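Local coordinates for protein nucleoside-diphosphate sugar epimerase (SulA family) (Corynebacterium glutamicum, PDB 3OH8) that probably acts as an epimerase on nucleotide-linked sugars, with a Rossmann-type domain of the kind that binds NAD(P) in related enzymes, at residues 265-268 with 269-273; 278-281 with 282-285. All coordinates share one frame; numbering follows the deposited sequence.

Contact 1 of 2, residues 265-268 with 269-273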
ATOM      1  N   GLU A 265      14.232  22.091  13.420  1.00 23.72           N
ATOM      2  CA  GLU A 265      13.585  21.577  14.620  1.00 20.20           C
ATOM      3  C   GLU A 265      13.006  20.193  14.348  1.00 20.22           C
ATOM      4  O   GLU A 265      12.302  19.991  13.358  1.00 22.48           O
ATOM      5  CB  GLU A 265      12.471  22.516  15.074  1.00 22.97           C
ATOM      6  CG  GLU A 265      11.740  22.037  16.311  1.00 23.48           C
ATOM      7  CD  GLU A 265      10.529  22.886  16.619  1.00 28.84           C
ATOM      8  OE1 GLU A 265      10.356  23.918  15.939  1.00 29.67           O
ATOM      9  OE2 GLU A 265       9.753  22.532  17.534  1.00 31.49           O
ATOM     10  N   ILE A 266      13.328  19.241  15.214  1.00 25.87           N
ATOM     11  CA  ILE A 266      12.831  17.884  15.061  1.00 24.09           C
ATOM     12  C   ILE A 266      11.401  17.857  15.570  1.00 24.61           C
ATOM     13  O   ILE A 266      11.145  18.165  16.729  1.00 25.09           O
ATOM     14  CB  ILE A 266      13.680  16.885  15.857  1.00 23.72           C
ATOM     15  CG1 ILE A 266      15.063  16.736  15.211  1.00 28.89           C
ATOM     16  CG2 ILE A 266      12.985  15.541  15.938  1.00 26.04           C
ATOM     17  CD1 ILE A 266      16.005  15.834  15.980  1.00 30.23           C
ATOM     18  N   LEU A 267      10.466  17.510  14.697  1.00 17.21           N
ATOM     19  CA  LEU A 267       9.047  17.557  15.048  1.00 20.11           C
ATOM     20  C   LEU A 267       8.525  16.207  15.536  1.00 20.61           C
ATOM     21  O   LEU A 267       8.586  15.199  14.826  1.00 23.18           O
ATOM     22  CB  LEU A 267       8.220  18.053  13.853  1.00 21.09           C
ATOM     23  CG  LEU A 267       8.683  19.414  13.315  1.00 20.86           C
ATOM     24  CD1 LEU A 267       8.143  19.658  11.902  1.00 21.72           C
ATOM     25  CD2 LEU A 267       8.266  20.536  14.277  1.00 16.14           C
ATOM     26  N   THR A 268       7.995  16.213  16.752  1.00 19.07           N
ATOM     27  CA  THR A 268       7.468  15.022  17.402  1.00 22.17           C
ATOM     28  C   THR A 268       6.002  15.277  17.714  1.00 18.26           C
ATOM     29  O   THR A 268       5.542  16.405  17.630  1.00 17.17           O
ATOM     30  CB  THR A 268       8.227  14.768  18.724  1.00 28.75           C
ATOM     31  OG1 THR A 268       9.544  14.281  18.426  1.00 30.02           O
ATOM     32  CG2 THR A 268       7.511  13.758  19.585  1.00 42.93           C
ATOM     33  N   GLU A 269       5.262  14.245  18.099  1.00 19.57           N
ATOM     34  CA  GLU A 269       3.869  14.460  18.463  1.00 17.89           C
ATOM     35  C   GLU A 269       3.754  15.375  19.685  1.00 20.62           C
ATOM     36  O   GLU A 269       2.658  15.806  20.049  1.00 18.09           O
ATOM     37  CB  GLU A 269       3.152  13.126  18.684  1.00 17.82           C
ATOM     38  CG  GLU A 269       3.087  12.232  17.416  1.00 14.61           C
ATOM     39  CD  GLU A 269       4.332  11.372  17.204  1.00 19.08           C
ATOM     40  OE1 GLU A 269       5.295  11.484  17.995  1.00 24.03           O
ATOM     41  OE2 GLU A 269       4.349  10.570  16.245  1.00 20.36           O
ATOM     42  N   GLU A 270       4.892  15.674  20.308  1.00 21.25           N
ATOM     43  CA  GLU A 270       4.942  16.600  21.441  1.00 23.00           C
ATOM     44  C   GLU A 270       5.098  18.043  20.988  1.00 23.79           C
ATOM     45  O   GLU A 270       4.840  18.969  21.756  1.00 22.57           O
ATOM     46  CB  GLU A 270       6.137  16.288  22.347  1.00 29.28           C
ATOM     47  CG  GLU A 270       6.219  14.874  22.822  1.00 45.13           C
ATOM     48  CD  GLU A 270       5.395  14.644  24.052  1.00 59.28           C
ATOM     49  OE1 GLU A 270       5.993  14.336  25.106  1.00 66.40           O
ATOM     50  OE2 GLU A 270       4.153  14.775  23.964  1.00 62.35           O
ATOM     51  N   SER A 271       5.558  18.237  19.757  1.00 22.66           N
ATOM     52  CA  SER A 271       5.824  19.582  19.268  1.00 19.86           C
ATOM     53  C   SER A 271       4.536  20.374  19.080  1.00 21.02           C
ATOM     54  O   SER A 271       3.494  19.816  18.716  1.00 19.04           O
ATOM     55  CB  SER A 271       6.585  19.522  17.952  1.00 14.21           C
ATOM     56  OG  SER A 271       7.734  18.712  18.087  1.00 19.39           O
ATOM     57  N   GLU A 272       4.611  21.682  19.319  1.00 20.15           N
ATOM     58  CA  GLU A 272       3.456  22.556  19.132  1.00 20.92           C
ATOM     59  C   GLU A 272       3.045  22.647  17.681  1.00 20.49           C
ATOM     60  O   GLU A 272       3.855  22.447  16.781  1.00 22.02           O
ATOM     61  CB  GLU A 272       3.775  23.982  19.576  1.00 22.06           C
ATOM     62  CG  GLU A 272       4.078  24.164  21.021  1.00 24.00           C
ATOM     63  CD  GLU A 272       4.332  25.634  21.325  1.00 32.01           C
ATOM     64  OE1 GLU A 272       3.743  26.503  20.635  1.00 33.85           O
ATOM     65  OE2 GLU A 272       5.115  25.911  22.239  1.00 37.67           O
ATOM     66  N   SER A 273       1.787  23.016  17.465  1.00 18.45           N
ATOM     67  CA  SER A 273       1.300  23.320  16.127  1.00 20.29           C
ATOM     68  C   SER A 273       2.054  24.494  15.525  1.00 20.24           C
ATOM     69  O   SER A 273       2.601  25.342  16.245  1.00 22.07           O
ATOM     70  CB  SER A 273      -0.193  23.641  16.161  1.00 25.94           C
ATOM     71  OG  SER A 273      -0.711  23.791  14.850  1.00 32.56           O
TER
HETATM   72  O   HOH W   1       9.732  20.286  18.698  1.00 27.98           O
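Thr268 and Ser271 close a type I beta turn at the exit of the short strand 265-267, a worked example of a serine side chain reinforcing the turn that its own backbone completes. Ser271 N donates to Thr268 O at 2.8 Å, approaching from above the carbonyl plane, 57° out of it. The bond returned is straighter: Thr268 N reaches Ser271 OG at 2.8 Å with an N-H...O angle of 175°. With OG placed beside its own backbone N (chi1 -53°), the serine hydroxyl folds back over the turn and both ends of Thr268 are gripped. That hydroxyl also donates to a water 2.6 Å from OG, which in turn gives its protons to Ile266 O and Glu265 OE2. The water thus ties the strand to the turn, while Arg262 forms a salt bridge with Glu265 OE1.

Packing is close around Thr268, whose methyl group meets both acidic side chains that follow it. Glu269 bends at chi2, which brings OE1 to 3.6 Å from Thr268 CG2; its two carboxylate oxygens are taken by Ala419 N and Asn363 N, so the acid links the turn to the helix 418-422 and to the strand 360-364. Leu267, buried, sets CD2 4.2 Å from Ser271 CB, and both side chains also lean on Tyr258. The outer side is looser. There the carboxylate end of Glu270 leads outward from an exposed position. What Glu270 does contribute is aliphatic: its CG lies 3.7 Å from Thr268 CG2.

Contact 2 of 2, residues 278-281 with 282-285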
ATOM      1  N   LEU A 278      -1.738  26.766   7.036  1.00 24.50           N
ATOM      2  CA  LEU A 278      -1.722  25.316   6.927  1.00 22.54           C
ATOM      3  C   LEU A 278      -1.906  24.691   8.306  1.00 20.28           C
ATOM      4  O   LEU A 278      -2.741  23.792   8.496  1.00 21.05           O
ATOM      5  CB  LEU A 278      -0.408  24.851   6.301  1.00 30.36           C
ATOM      6  CG  LEU A 278      -0.120  23.349   6.344  1.00 29.65           C
ATOM      7  CD1 LEU A 278      -1.188  22.591   5.581  1.00 27.17           C
ATOM      8  CD2 LEU A 278       1.270  23.051   5.784  1.00 34.52           C
ATOM      9  N   ALA A 279      -1.119  25.158   9.270  1.00 18.24           N
ATOM     10  CA  ALA A 279      -1.220  24.665  10.644  1.00 18.29           C
ATOM     11  C   ALA A 279      -2.625  24.872  11.209  1.00 19.52           C
ATOM     12  O   ALA A 279      -3.150  24.015  11.928  1.00 19.85           O
ATOM     13  CB  ALA A 279      -0.186  25.340  11.542  1.00 17.23           C
ATOM     14  N   GLU A 280      -3.228  26.014  10.891  1.00 19.83           N
ATOM     15  CA  GLU A 280      -4.543  26.325  11.425  1.00 23.79           C
ATOM     16  C   GLU A 280      -5.567  25.353  10.869  1.00 23.05           C
ATOM     17  O   GLU A 280      -6.387  24.821  11.606  1.00 18.99           O
ATOM     18  CB  GLU A 280      -4.951  27.760  11.094  1.00 26.58           C
ATOM     19  CG  GLU A 280      -6.385  28.087  11.487  1.00 28.04           C
ATOM     20  CD  GLU A 280      -6.696  29.571  11.366  1.00 35.31           C
ATOM     21  OE1 GLU A 280      -5.822  30.332  10.898  1.00 34.21           O
ATOM     22  OE2 GLU A 280      -7.816  29.974  11.739  1.00 39.82           O
ATOM     23  N   VAL A 281      -5.510  25.135   9.562  1.00 23.91           N
ATOM     24  CA  VAL A 281      -6.401  24.185   8.903  1.00 26.53           C
ATOM     25  C   VAL A 281      -6.308  22.822   9.567  1.00 22.23           C
ATOM     26  O   VAL A 281      -7.325  22.222   9.913  1.00 25.91           O
ATOM     27  CB  VAL A 281      -6.077  24.037   7.404  1.00 27.79           C
ATOM     28  CG1 VAL A 281      -6.771  22.809   6.833  1.00 31.93           C
ATOM     29  CG2 VAL A 281      -6.485  25.306   6.651  1.00 26.90           C
ATOM     30  N   CYS A 282      -5.088  22.347   9.775  1.00 20.12           N
ATOM     31  CA  CYS A 282      -4.899  21.054  10.414  1.00 21.23           C
ATOM     32  C   CYS A 282      -5.394  21.010  11.857  1.00 22.98           C
ATOM     33  O   CYS A 282      -5.966  20.000  12.276  1.00 20.77           O
ATOM     34  CB  CYS A 282      -3.440  20.595  10.307  1.00 21.70           C
ATOM     35  SG  CYS A 282      -2.915  20.350   8.602  1.00 26.19           S
ATOM     36  N   ARG A 283      -5.182  22.081  12.624  1.00 21.84           N
ATOM     37  CA  ARG A 283      -5.720  22.129  13.986  1.00 24.06           C
ATOM     38  C   ARG A 283      -7.238  21.979  13.952  1.00 22.58           C
ATOM     39  O   ARG A 283      -7.813  21.221  14.735  1.00 22.27           O
ATOM     40  CB  ARG A 283      -5.364  23.443  14.718  1.00 21.84           C
ATOM     41  CG  ARG A 283      -3.881  23.614  15.100  1.00 20.17           C
ATOM     42  CD  ARG A 283      -3.672  24.807  16.056  1.00 18.97           C
ATOM     43  NE  ARG A 283      -4.073  26.086  15.463  1.00 19.60           N
ATOM     44  CZ  ARG A 283      -3.256  26.886  14.774  1.00 21.22           C
ATOM     45  NH1 ARG A 283      -1.987  26.542  14.571  1.00 18.28           N
ATOM     46  NH2 ARG A 283      -3.705  28.029  14.278  1.00 24.37           N
ATOM     47  N   ASP A 284      -7.888  22.729  13.067  1.00 21.13           N
ATOM     48  CA  ASP A 284      -9.345  22.670  12.954  1.00 19.99           C
ATOM     49  C   ASP A 284      -9.800  21.292  12.483  1.00 23.81           C
ATOM     50  O   ASP A 284     -10.792  20.748  12.960  1.00 22.11           O
ATOM     51  CB  ASP A 284      -9.829  23.705  11.955  1.00 19.81           C
ATOM     52  CG  ASP A 284      -9.624  25.136  12.447  1.00 28.88           C
ATOM     53  OD1 ASP A 284      -9.313  25.309  13.643  1.00 27.53           O
ATOM     54  OD2 ASP A 284      -9.768  26.072  11.635  1.00 24.21           O
ATOM     55  N   TRP A 285      -9.067  20.746  11.519  1.00 18.37           N
ATOM     56  CA  TRP A 285      -9.379  19.436  10.959  1.00 19.32           C
ATOM     57  C   TRP A 285      -9.334  18.362  12.058  1.00 19.84           C
ATOM     58  O   TRP A 285     -10.230  17.519  12.172  1.00 20.07           O
ATOM     59  CB  TRP A 285      -8.361  19.161   9.856  1.00 16.86           C
ATOM     60  CG  TRP A 285      -8.537  17.932   9.043  1.00 19.05           C
ATOM     61  CD1 TRP A 285      -9.620  17.103   8.995  1.00 23.72           C
ATOM     62  CD2 TRP A 285      -7.574  17.397   8.128  1.00 18.45           C
ATOM     63  NE1 TRP A 285      -9.389  16.075   8.102  1.00 21.31           N
ATOM     64  CE2 TRP A 285      -8.139  16.235   7.558  1.00 19.50           C
ATOM     65  CE3 TRP A 285      -6.287  17.791   7.738  1.00 18.48           C
ATOM     66  CZ2 TRP A 285      -7.459  15.455   6.615  1.00 20.15           C
ATOM     67  CZ3 TRP A 285      -5.609  17.016   6.809  1.00 23.54           C
ATOM     68  CH2 TRP A 285      -6.198  15.854   6.258  1.00 22.49           C
TER
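Leu278 to Trp285 form two turns of regular alpha-helix, in which the amides of Cys282, Arg283, Asp284 and Trp285 bond in order to the carbonyls of Leu278, Ala279, Glu280 and Val281. The distance from Trp285 N to Val281 O is 2.8 Å, and that from Cys282 N to Leu278 O is 3.0 Å. On this frame the side chains of successive turns meet differently round the helix. Arg283 doubles back along it: a bend at chi3 (-61°) lays one guanidinium face over the backbone of the preceding turn, with Glu280 CA 3.4 Å above the plane, toward its rim. Arg283 NH2 comes 3.4 Å from Glu280 CB, and Arg283 NH1 3.7 Å from Ala279 CB. The group is held there by Ser273, whose OG bonds NH1, rather than by Glu280, whose OE1 stays 4.6 Å from Arg283 NH2.

The carboxylate of Glu280 stands nearly perpendicular to that of Asp284. On the buried side, Leu278 CD1 meets Cys282 SG at 4.1 Å in apolar contact. Val281 and Trp285 face the helix 222-242, touching Ile225 and Thr233, and Arg229 makes a cation-pi contact with the indole.

The polar edge therefore brings two acids together, Glu280 OE2 lying 4.4 Å from Asp284 OD2. Their mutual repulsion is probably eased by Lys222, which forms a salt bridge with Glu280 OE2, while no salt bridge joins Glu280 to Arg283 despite their closeness.

Overall arrangement
Both contacts are local and lie in series, with centres about 15 Å apart, so neither encloses nor crosses the other. Following the chain from the N terminus, contact 1 comes first and closes the turn after the strand 265-267, which runs parallel to the strand 412-415. The loop then leads into the helix 277-287, where contact 2 spans consecutive turns. The two meet at Ser273, the last residue of contact 1: it touches contact 2 through the Arg283 side chain and the Ala279 methyl group. Contact 1 sits against the strand 412-415 and the helix 418-422, contact 2 packs on the helix 222-242, and Ser273 connects the two.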